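Long-range contacts in 3-oxoadipate enol-lactonase (Burkholderia xenovorans, PDB 2XUA), which probably hydrolyses the enol-lactone of 3-oxoadipate, a step in the bacterial breakdown of catechol, and is seen here with laevulinic acid in its pocket: residues P27-L35 and I91-G102; G62-Y73 and T181-A192. One frame throughout, in Å; residues are numbered along the deposited sequence.

Contact 1: P27-L35 and I91-G102; sequences PWIVLSNSL and IARANFCGLSMG. With SHF (laevulinic acid), chain C.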
loop_
_atom_site.group_PDB
_atom_site.type_symbol
_atom_site.label_atom_id
_atom_site.label_comp_id
_atom_site.label_asym_id
_atom_site.label_seq_id
_atom_site.Cartn_x
_atom_site.Cartn_y
_atom_site.Cartn_z
ATOM N N PRO B 27 26.136 2.140 -2.092
ATOM C CA PRO B 27 25.864 0.760 -2.445
ATOM C C PRO B 27 24.352 0.549 -2.592
ATOM O O PRO B 27 23.545 1.211 -1.911
ATOM C CB PRO B 27 26.367 -0.043 -1.221
ATOM C CG PRO B 27 27.136 0.912 -0.351
ATOM C CD PRO B 27 26.636 2.288 -0.720
ATOM N N TRP B 28 23.982 -0.389 -3.442
ATOM C CA TRP B 28 22.598 -0.792 -3.594
ATOM C C TRP B 28 22.187 -1.771 -2.500
ATOM O O TRP B 28 23.017 -2.521 -1.991
ATOM C CB TRP B 28 22.438 -1.476 -4.932
ATOM C CG TRP B 28 22.213 -0.517 -6.048
ATOM C CD1 TRP B 28 23.134 -0.140 -6.974
ATOM C CD2 TRP B 28 20.982 0.099 -6.421
ATOM N NE1 TRP B 28 22.557 0.723 -7.878
ATOM C CE2 TRP B 28 21.248 0.917 -7.544
ATOM C CE3 TRP B 28 19.698 0.111 -5.877
ATOM C CZ2 TRP B 28 20.267 1.724 -8.148
ATOM C CZ3 TRP B 28 18.669 0.894 -6.523
ATOM C CH2 TRP B 28 18.972 1.682 -7.629
ATOM N N ILE B 29 20.899 -1.749 -2.142
ATOM C CA ILE B 29 20.265 -2.838 -1.371
ATOM C C ILE B 29 18.987 -3.229 -2.097
ATOM O O ILE B 29 18.247 -2.326 -2.567
ATOM C CB ILE B 29 20.082 -2.544 0.128
ATOM C CG1 ILE B 29 19.553 -3.790 0.854
ATOM C CG2 ILE B 29 19.196 -1.304 0.330
ATOM C CD1 ILE B 29 19.280 -3.506 2.366
ATOM N N VAL B 30 18.750 -4.546 -2.251
ATOM C CA VAL B 30 17.506 -5.029 -2.888
ATOM C C VAL B 30 16.740 -5.702 -1.775
ATOM O O VAL B 30 17.317 -6.444 -0.999
ATOM C CB VAL B 30 17.818 -6.094 -3.975
ATOM C CG1 VAL B 30 16.516 -6.769 -4.528
ATOM C CG2 VAL B 30 18.661 -5.463 -5.112
ATOM N N LEU B 31 15.450 -5.417 -1.670
ATOM C CA LEU B 31 14.645 -6.034 -0.582
ATOM C C LEU B 31 13.762 -7.055 -1.304
ATOM O O LEU B 31 13.256 -6.742 -2.385
ATOM C CB LEU B 31 13.770 -4.922 0.038
ATOM C CG LEU B 31 14.615 -3.822 0.699
ATOM C CD1 LEU B 31 13.724 -2.766 1.472
ATOM C CD2 LEU B 31 15.646 -4.459 1.663
ATOM N N SER B 32 13.445 -8.188 -0.678
ATOM C CA SER B 32 12.551 -9.129 -1.331
ATOM C C SER B 32 11.469 -9.609 -0.384
ATOM O O SER B 32 11.745 -9.907 0.765
ATOM C CB SER B 32 13.398 -10.285 -1.916
ATOM O OG SER B 32 12.523 -11.110 -2.688
ATOM N N ASN B 33 10.218 -9.575 -0.839
ATOM C CA ASN B 33 9.027 -9.601 0.020
ATOM C C ASN B 33 8.636 -11.060 0.417
ATOM O O ASN B 33 9.089 -12.057 -0.160
ATOM C CB ASN B 33 7.780 -9.086 -0.726
ATOM C CG ASN B 33 7.962 -7.726 -1.397
ATOM O OD1 ASN B 33 7.192 -7.358 -2.293
ATOM N ND2 ASN B 33 8.977 -7.003 -1.014
ATOM N N SER B 34 7.779 -11.134 1.415
ATOM C CA SER B 34 7.123 -12.398 1.824
ATOM C C SER B 34 6.000 -12.772 0.874
ATOM O O SER B 34 5.352 -11.889 0.249
ATOM C CB SER B 34 6.488 -12.152 3.203
ATOM O OG SER B 34 6.205 -13.433 3.822
ATOM N N LEU B 35 5.686 -14.077 0.803
ATOM C CA LEU B 35 4.442 -14.510 0.166
ATOM C C LEU B 35 3.193 -13.753 0.655
ATOM O O LEU B 35 2.962 -13.655 1.844
ATOM C CB LEU B 35 4.260 -16.034 0.374
ATOM C CG LEU B 35 3.070 -16.704 -0.250
ATOM C CD1 LEU B 35 3.201 -16.667 -1.762
ATOM C CD2 LEU B 35 3.039 -18.124 0.299
ATOM N N ILE B 91 22.406 -2.540 -12.254
ATOM C CA ILE B 91 22.938 -2.750 -10.900
ATOM C C ILE B 91 23.930 -3.934 -10.944
ATOM O O ILE B 91 23.514 -5.040 -11.282
ATOM C CB ILE B 91 21.844 -3.105 -9.914
ATOM C CG1 ILE B 91 20.924 -1.908 -9.677
ATOM C CG2 ILE B 91 22.456 -3.611 -8.611
ATOM C CD1 ILE B 91 19.694 -2.273 -8.895
ATOM N N ALA B 92 25.189 -3.715 -10.591
ATOM C CA ALA B 92 26.142 -4.795 -10.753
ATOM C C ALA B 92 26.269 -5.692 -9.519
ATOM O O ALA B 92 26.583 -6.866 -9.663
ATOM C CB ALA B 92 27.526 -4.282 -11.175
ATOM N N ARG B 93 26.126 -5.115 -8.336
ATOM C CA ARG B 93 26.202 -5.867 -7.093
ATOM C C ARG B 93 25.272 -5.202 -6.092
ATOM O O ARG B 93 25.048 -3.982 -6.161
ATOM C CB ARG B 93 27.631 -5.826 -6.577
ATOM C CG ARG B 93 27.992 -6.758 -5.418
ATOM C CD ARG B 93 29.507 -7.054 -5.552
ATOM N NE ARG B 93 30.371 -6.719 -4.411
ATOM C CZ ARG B 93 30.528 -5.508 -3.861
ATOM N NH1 ARG B 93 29.830 -4.449 -4.260
ATOM N NH2 ARG B 93 31.392 -5.354 -2.862
ATOM N N ALA B 94 24.742 -5.961 -5.133
ATOM C CA ALA B 94 23.884 -5.339 -4.121
ATOM C C ALA B 94 23.874 -6.134 -2.839
ATOM O O ALA B 94 24.050 -7.371 -2.836
ATOM C CB ALA B 94 22.431 -5.211 -4.673
ATOM N N ASN B 95 23.667 -5.423 -1.745
ATOM C CA ASN B 95 23.186 -6.010 -0.528
ATOM C C ASN B 95 21.770 -6.529 -0.768
ATOM O O ASN B 95 21.050 -6.091 -1.680
ATOM C CB ASN B 95 23.252 -4.992 0.630
ATOM C CG ASN B 95 24.642 -4.442 0.821
ATOM O OD1 ASN B 95 25.014 -3.407 0.250
ATOM N ND2 ASN B 95 25.450 -5.178 1.565
ATOM N N PHE B 96 21.371 -7.506 0.027
ATOM C CA PHE B 96 20.104 -8.152 -0.200
ATOM C C PHE B 96 19.532 -8.454 1.154
ATOM O O PHE B 96 20.228 -8.968 2.044
ATOM C CB PHE B 96 20.270 -9.445 -1.020
ATOM C CG PHE B 96 18.955 -10.087 -1.429
ATOM C CD1 PHE B 96 18.385 -9.810 -2.656
ATOM C CD2 PHE B 96 18.294 -10.987 -0.559
ATOM C CE1 PHE B 96 17.158 -10.423 -3.025
ATOM C CE2 PHE B 96 17.055 -11.546 -0.910
ATOM C CZ PHE B 96 16.524 -11.313 -2.116
ATOM N N CYS B 97 18.246 -8.132 1.296
ATOM C CA CYS B 97 17.498 -8.372 2.546
ATOM C C CYS B 97 16.151 -8.880 2.120
ATOM O O CYS B 97 15.365 -8.166 1.469
ATOM C CB CYS B 97 17.334 -7.069 3.361
ATOM S SG CYS B 97 16.345 -7.224 4.899
ATOM N N GLY B 98 15.867 -10.106 2.513
ATOM C CA GLY B 98 14.635 -10.777 2.083
ATOM C C GLY B 98 13.988 -11.379 3.289
ATOM O O GLY B 98 14.690 -11.782 4.223
ATOM N N LEU B 99 12.661 -11.365 3.283
ATOM C CA LEU B 99 11.896 -11.873 4.386
ATOM C C LEU B 99 11.073 -13.068 3.909
ATOM O O LEU B 99 10.401 -12.983 2.924
ATOM C CB LEU B 99 10.990 -10.802 5.000
ATOM C CG LEU B 99 10.408 -11.156 6.390
ATOM C CD1 LEU B 99 10.342 -9.937 7.315
ATOM C CD2 LEU B 99 9.070 -11.835 6.325
ATOM N N SER B 100 11.170 -14.170 4.675
ATOM C CA SER B 100 10.536 -15.458 4.354
ATOM C C SER B 100 10.893 -16.027 2.973
ATOM O O SER B 100 12.058 -16.311 2.765
ATOM C CB SER B 100 9.010 -15.472 4.642
ATOM O OG SER B 100 8.668 -16.869 4.793
HETATM N N MSE B 101 9.948 -16.188 2.038
HETATM C CA MSE B 101 10.391 -16.547 0.627
HETATM C C MSE B 101 11.424 -15.552 0.054
HETATM O O MSE B 101 12.231 -15.931 -0.783
HETATM C CB MSE B 101 9.251 -16.653 -0.349
HETATM C CG MSE B 101 8.736 -15.289 -0.758
HETATM SE SE MSE B 101 7.319 -15.446 -1.970
HETATM C CE MSE B 101 8.250 -16.220 -3.558
ATOM N N GLY B 102 11.420 -14.301 0.549
ATOM C CA GLY B 102 12.485 -13.354 0.160
ATOM C C GLY B 102 13.833 -13.765 0.712
ATOM O O GLY B 102 14.864 -13.680 0.016
HETATM C C4 SHF C . 2.316 -16.586 3.509
HETATM C C5 SHF C . 3.402 -15.507 3.611
HETATM C C3 SHF C . 2.508 -17.940 4.211
HETATM C C2 SHF C . 3.474 -18.026 5.421
HETATM C C1 SHF C . 3.125 -19.239 6.382
HETATM O O4 SHF C . 1.260 -16.346 2.893
HETATM O O1 SHF C . 2.437 -18.918 7.369
HETATM O OH1 SHF C . 3.597 -20.413 6.199
HETATM O O HOH W 1 26.085 -1.858 -4.815
HETATM O O HOH W 2 5.901 -16.391 4.811
HETATM O O HOH W 3 7.121 -16.004 2.143
#
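Ile91 lies over one face of the Trp28 indole, its CG1 3.6 Å from the centroid of the five-membered ring in a CH-pi contact, with CD1 continuing over the middle of the ring system. After Arg93, whose O shares a water with Trp28 N, strand 94-99 runs parallel to strand 28-32. Asn95 N donates to Trp28 O and Asn95 O accepts from Val30 N at 2.8 Å. Phe96, CG anti to the backbone N (chi1 -173°), leans its ring forward along the strand until CZ meets Ser32 CB at 3.3 Å. Cys97 bonds Val30 O and Ser32 N through its N and O, while its CB touches Leu31 CD2 at 3.5 Å. Leu99 N closes the pairing on Ser32 O. Ser100, with positive phi (55°), sits in the GxSxG turn between strand and helix, consistent with the nucleophile elbow of alpha/beta hydrolases; a water links its OG to Ser34 OG. Met101 N and Leu35 N share another water, and the selenium of Met101, a selenomethionine, packs against Leu35 CB. These are central strands of the sheet: strand 54-58 flanks 28-32, strand 117-123 flanks 94-99, and helix 183-195 covers Leu35 and Met101.

Contact 2: G62-Y73 and T181-A192; sequences GHGHSEAPKGPY and TDKEGYASNCEA. With SHF (laevulinic acid), chain C.
Tyr73 carries CG anti to its own carbonyl carbon (chi1 -56°), which lays the phenol ring along the helix with Ser188 CB over the centre of one face, 3.4 Å from the centroid in a CH-pi contact. The first torsion of Ser188 (chi1 -61°) turns OG back to Glu184 O, to which it donates. Asn189, turned likewise (chi1 -80°), sends its amide between two rings. Asn189 ND2 comes to the edge of the His63 imidazole, 3.2 Å from His63 CE1, and to the edge of the Tyr73 ring, 3.4 Å from Tyr73 CE2, with the amide plane steeply inclined to the phenol. The backbones join where Tyr73 N donates to Ser188 O at 3.2 Å, from above the carbonyl plane; Ala192 N reaches the same oxygen from the opposite face. Tyr73 OH bonds Pro69 O, so the phenol is held at its far end too. Gly62 and Gly185 bring their CA atoms within 3.7 Å, a close approach of two residues without side chains. At the start of helix 183-195, Asp182 is the N-cap, OD2 accepting from Gly185 N at 2.8 Å while Ala68 CB packs on its carboxylate. Waters bridge Gly62 O to Asp182 N and Gly64 N to Thr181 OG1, which also bonds Val177 O. Beyond the contact, Arg61 O accepts from both Asn189 ND2 and His63 ND1, and His63 NE2 bonds Gly36 N. From the same helix Tyr186 OH donates to O4 of laevulinic acid at 2.7 Å. The buried Asn189 OD1 has no partner in the model, so the amide is held through its nitrogen. A single direct hydrogen bond joins the segments; ring-to-helix packing and two waters do the rest, joining a core loop to a cap-domain helix that presents the ligand-binding tyrosine.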
loop_
_atom_site.group_PDB
_atom_site.type_symbol
_atom_site.label_atom_id
_atom_site.label_comp_id
_atom_site.label_asym_id
_atom_site.label_seq_id
_atom_site.Cartn_x
_atom_site.Cartn_y
_atom_site.Cartn_z
ATOM N N GLY B 62 3.572 -12.813 -9.465
ATOM C CA GLY B 62 2.318 -13.267 -8.878
ATOM C C GLY B 62 1.758 -12.342 -7.815
ATOM O O GLY B 62 0.725 -12.675 -7.252
ATOM N N HIS B 63 2.460 -11.229 -7.509
ATOM C CA HIS B 63 2.081 -10.326 -6.384
ATOM C C HIS B 63 1.909 -8.881 -6.816
ATOM O O HIS B 63 2.450 -8.428 -7.839
ATOM C CB HIS B 63 3.142 -10.331 -5.267
ATOM C CG HIS B 63 3.254 -11.638 -4.520
ATOM N ND1 HIS B 63 3.893 -12.746 -5.042
ATOM C CD2 HIS B 63 2.803 -12.005 -3.291
ATOM C CE1 HIS B 63 3.822 -13.740 -4.167
ATOM N NE2 HIS B 63 3.178 -13.310 -3.092
ATOM N N GLY B 64 1.132 -8.150 -6.017
ATOM C CA GLY B 64 1.179 -6.716 -6.048
ATOM C C GLY B 64 0.754 -6.272 -7.413
ATOM O O GLY B 64 -0.334 -6.681 -7.894
ATOM N N HIS B 65 1.603 -5.456 -8.037
ATOM C CA HIS B 65 1.280 -4.934 -9.347
ATOM C C HIS B 65 2.117 -5.571 -10.417
ATOM O O HIS B 65 2.179 -5.070 -11.547
ATOM C CB HIS B 65 1.417 -3.419 -9.328
ATOM C CG HIS B 65 0.333 -2.789 -8.532
ATOM N ND1 HIS B 65 -0.897 -2.492 -9.077
ATOM C CD2 HIS B 65 0.233 -2.536 -7.204
ATOM C CE1 HIS B 65 -1.699 -2.041 -8.129
ATOM N NE2 HIS B 65 -1.036 -2.054 -6.981
ATOM N N SER B 66 2.744 -6.673 -10.071
ATOM C CA SER B 66 3.570 -7.365 -11.038
ATOM C C SER B 66 2.652 -8.346 -11.791
ATOM O O SER B 66 1.514 -8.627 -11.342
ATOM C CB SER B 66 4.705 -8.134 -10.368
ATOM O OG SER B 66 5.725 -7.251 -9.846
ATOM N N GLU B 67 3.163 -8.914 -12.877
ATOM C CA GLU B 67 2.414 -9.915 -13.612
ATOM C C GLU B 67 2.338 -11.171 -12.779
ATOM O O GLU B 67 3.236 -11.458 -11.994
ATOM C CB GLU B 67 3.156 -10.211 -14.907
ATOM C CG GLU B 67 2.507 -11.253 -15.839
ATOM C CD GLU B 67 3.472 -11.658 -16.965
ATOM O OE1 GLU B 67 3.687 -10.854 -17.895
ATOM O OE2 GLU B 67 4.066 -12.737 -16.890
ATOM N N ALA B 68 1.244 -11.913 -12.922
ATOM C CA ALA B 68 1.238 -13.303 -12.452
ATOM C C ALA B 68 1.312 -14.305 -13.625
ATOM O O ALA B 68 0.295 -14.801 -14.053
ATOM C CB ALA B 68 0.015 -13.566 -11.618
ATOM N N PRO B 69 2.513 -14.636 -14.114
ATOM C CA PRO B 69 2.543 -15.568 -15.242
ATOM C C PRO B 69 2.136 -16.997 -14.850
ATOM O O PRO B 69 1.683 -17.248 -13.712
ATOM C CB PRO B 69 4.011 -15.539 -15.681
ATOM C CG PRO B 69 4.778 -15.197 -14.472
ATOM C CD PRO B 69 3.833 -14.513 -13.481
ATOM N N LYS B 70 2.252 -17.918 -15.814
ATOM C CA LYS B 70 1.755 -19.280 -15.644
ATOM C C LYS B 70 2.640 -20.020 -14.664
ATOM O O LYS B 70 3.878 -20.066 -14.819
ATOM C CB LYS B 70 1.673 -20.027 -17.007
ATOM C CG LYS B 70 1.499 -21.573 -16.892
ATOM C CD LYS B 70 1.282 -22.275 -18.279
ATOM C CE LYS B 70 2.604 -22.576 -19.068
ATOM N NZ LYS B 70 3.381 -23.804 -18.624
ATOM N N GLY B 71 2.005 -20.559 -13.635
ATOM C CA GLY B 71 2.722 -21.385 -12.669
ATOM C C GLY B 71 2.687 -22.877 -13.019
ATOM O O GLY B 71 2.050 -23.246 -14.009
ATOM N N PRO B 72 3.364 -23.733 -12.216
ATOM C CA PRO B 72 4.020 -23.414 -10.936
ATOM C C PRO B 72 5.208 -22.479 -11.140
ATOM O O PRO B 72 5.677 -22.364 -12.262
ATOM C CB PRO B 72 4.563 -24.761 -10.488
ATOM C CG PRO B 72 4.918 -25.456 -11.754
ATOM C CD PRO B 72 3.768 -25.070 -12.702
ATOM N N TYR B 73 5.700 -21.829 -10.078
ATOM C CA TYR B 73 6.931 -21.038 -10.208
ATOM C C TYR B 73 8.027 -21.820 -9.573
ATOM O O TYR B 73 7.791 -22.802 -8.827
ATOM C CB TYR B 73 6.834 -19.641 -9.543
ATOM C CG TYR B 73 5.701 -18.789 -10.023
ATOM C CD1 TYR B 73 5.192 -18.918 -11.303
ATOM C CD2 TYR B 73 5.177 -17.789 -9.210
ATOM C CE1 TYR B 73 4.149 -18.118 -11.733
ATOM C CE2 TYR B 73 4.174 -16.990 -9.632
ATOM C CZ TYR B 73 3.642 -17.146 -10.900
ATOM O OH TYR B 73 2.603 -16.343 -11.294
ATOM N N THR B 181 -4.092 -10.312 -3.581
ATOM C CA THR B 181 -3.029 -11.037 -4.323
ATOM C C THR B 181 -3.682 -11.986 -5.314
ATOM O O THR B 181 -4.636 -12.692 -4.956
ATOM C CB THR B 181 -2.111 -11.793 -3.355
ATOM O OG1 THR B 181 -1.479 -10.803 -2.519
ATOM C CG2 THR B 181 -0.947 -12.510 -4.082
ATOM N N ASP B 182 -3.167 -12.033 -6.553
ATOM C CA ASP B 182 -3.711 -12.962 -7.523
ATOM C C ASP B 182 -3.649 -14.414 -6.929
ATOM O O ASP B 182 -2.589 -14.862 -6.491
ATOM C CB ASP B 182 -2.877 -12.897 -8.779
ATOM C CG ASP B 182 -3.448 -13.767 -9.899
ATOM O OD1 ASP B 182 -4.118 -13.207 -10.751
ATOM O OD2 ASP B 182 -3.202 -14.977 -9.945
ATOM N N LYS B 183 -4.770 -15.125 -6.897
ATOM C CA LYS B 183 -4.783 -16.439 -6.217
ATOM C C LYS B 183 -3.915 -17.495 -6.889
ATOM O O LYS B 183 -3.297 -18.302 -6.207
ATOM C CB LYS B 183 -6.218 -16.930 -5.978
ATOM C CG LYS B 183 -6.950 -17.473 -7.152
ATOM C CD LYS B 183 -8.417 -17.480 -6.833
ATOM C CE LYS B 183 -9.196 -17.142 -8.084
ATOM N NZ LYS B 183 -10.492 -17.837 -7.949
ATOM N N GLU B 184 -3.868 -17.463 -8.229
ATOM C CA GLU B 184 -3.003 -18.359 -9.019
ATOM C C GLU B 184 -1.546 -17.988 -8.790
ATOM O O GLU B 184 -0.703 -18.873 -8.556
ATOM C CB GLU B 184 -3.346 -18.313 -10.547
ATOM C CG GLU B 184 -2.409 -19.155 -11.388
ATOM C CD GLU B 184 -2.262 -20.603 -10.916
ATOM O OE1 GLU B 184 -1.200 -21.211 -11.168
ATOM O OE2 GLU B 184 -3.202 -21.155 -10.270
ATOM N N GLY B 185 -1.265 -16.665 -8.783
ATOM C CA GLY B 185 0.092 -16.173 -8.480
ATOM C C GLY B 185 0.559 -16.657 -7.120
ATOM O O GLY B 185 1.674 -17.117 -6.952
ATOM N N TYR B 186 -0.299 -16.527 -6.130
ATOM C CA TYR B 186 0.016 -16.946 -4.752
ATOM C C TYR B 186 0.242 -18.473 -4.687
ATOM O O TYR B 186 1.255 -18.944 -4.197
ATOM C CB TYR B 186 -1.163 -16.580 -3.867
ATOM C CG TYR B 186 -0.980 -16.951 -2.422
ATOM C CD1 TYR B 186 -0.377 -16.056 -1.514
ATOM C CD2 TYR B 186 -1.378 -18.216 -1.948
ATOM C CE1 TYR B 186 -0.238 -16.377 -0.152
ATOM C CE2 TYR B 186 -1.194 -18.574 -0.588
ATOM C CZ TYR B 186 -0.642 -17.650 0.304
ATOM O OH TYR B 186 -0.451 -17.982 1.641
ATOM N N ALA B 187 -0.722 -19.250 -5.166
ATOM C CA ALA B 187 -0.523 -20.707 -5.234
ATOM C C ALA B 187 0.778 -21.100 -5.999
ATOM O O ALA B 187 1.508 -22.003 -5.582
ATOM C CB ALA B 187 -1.751 -21.348 -5.883
ATOM N N SER B 188 1.105 -20.434 -7.100
ATOM C CA SER B 188 2.324 -20.848 -7.810
ATOM C C SER B 188 3.586 -20.629 -6.993
ATOM O O SER B 188 4.567 -21.339 -7.161
ATOM C CB SER B 188 2.461 -20.162 -9.164
ATOM O OG SER B 188 1.361 -20.517 -9.974
ATOM N N ASN B 189 3.562 -19.604 -6.139
ATOM C CA ASN B 189 4.677 -19.315 -5.227
ATOM C C ASN B 189 4.669 -20.327 -4.111
ATOM O O ASN B 189 5.735 -20.776 -3.664
ATOM C CB ASN B 189 4.581 -17.865 -4.711
ATOM C CG ASN B 189 5.110 -16.862 -5.742
ATOM O OD1 ASN B 189 6.281 -16.879 -6.033
ATOM N ND2 ASN B 189 4.256 -16.050 -6.323
ATOM N N CYS B 190 3.492 -20.759 -3.678
ATOM C CA CYS B 190 3.469 -21.872 -2.720
ATOM C C CYS B 190 4.274 -23.058 -3.240
ATOM O O CYS B 190 5.108 -23.621 -2.529
ATOM C CB CYS B 190 2.029 -22.326 -2.474
ATOM S SG CYS B 190 1.022 -21.145 -1.535
ATOM N N GLU B 191 4.006 -23.391 -4.505
ATOM C CA GLU B 191 4.694 -24.462 -5.210
ATOM C C GLU B 191 6.190 -24.220 -5.261
ATOM O O GLU B 191 6.986 -25.093 -4.847
ATOM C CB GLU B 191 4.052 -24.670 -6.590
ATOM C CG GLU B 191 2.702 -25.350 -6.422
ATOM C CD GLU B 191 1.735 -25.252 -7.631
ATOM O OE1 GLU B 191 1.804 -24.313 -8.454
ATOM O OE2 GLU B 191 0.821 -26.099 -7.680
ATOM N N ALA B 192 6.588 -22.996 -5.655
ATOM C CA ALA B 192 8.015 -22.685 -5.622
ATOM C C ALA B 192 8.727 -22.907 -4.307
ATOM O O ALA B 192 9.872 -23.409 -4.292
ATOM C CB ALA B 192 8.314 -21.243 -6.164
HETATM C C4 SHF C . 2.316 -16.586 3.509
HETATM C C5 SHF C . 3.402 -15.507 3.611
HETATM C C3 SHF C . 2.508 -17.940 4.211
HETATM C C2 SHF C . 3.474 -18.026 5.421
HETATM C C1 SHF C . 3.125 -19.239 6.382
HETATM O O4 SHF C . 1.260 -16.346 2.893
HETATM O O1 SHF C . 2.437 -18.918 7.369
HETATM O OH1 SHF C . 3.597 -20.413 6.199
HETATM O O HOH W 4 -1.253 -10.333 -7.488
HETATM O O HOH W 5 0.529 -9.119 -3.414
#

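Of the four segments, 27-35 comes first, followed by the 62-73 loop, which leaves the end of strand 54-58. Pairing of 27-35 with 91-102 closes a loop that contains 62-73; that loop segment then finds its own partner at 181-192, far beyond contact 1, so the two closures cross. Contact 1 joins central strands of the sheet, whereas contact 2 ties the loop after strand 54-58 to helix 183-195. They touch directly: Leu35 packs on Tyr186, Asn189 and His63, and the end of Met101 reaches Asn189. Both border laevulinic acid, with Ser34 and Leu35 from contact 1 and Tyr186 from contact 2.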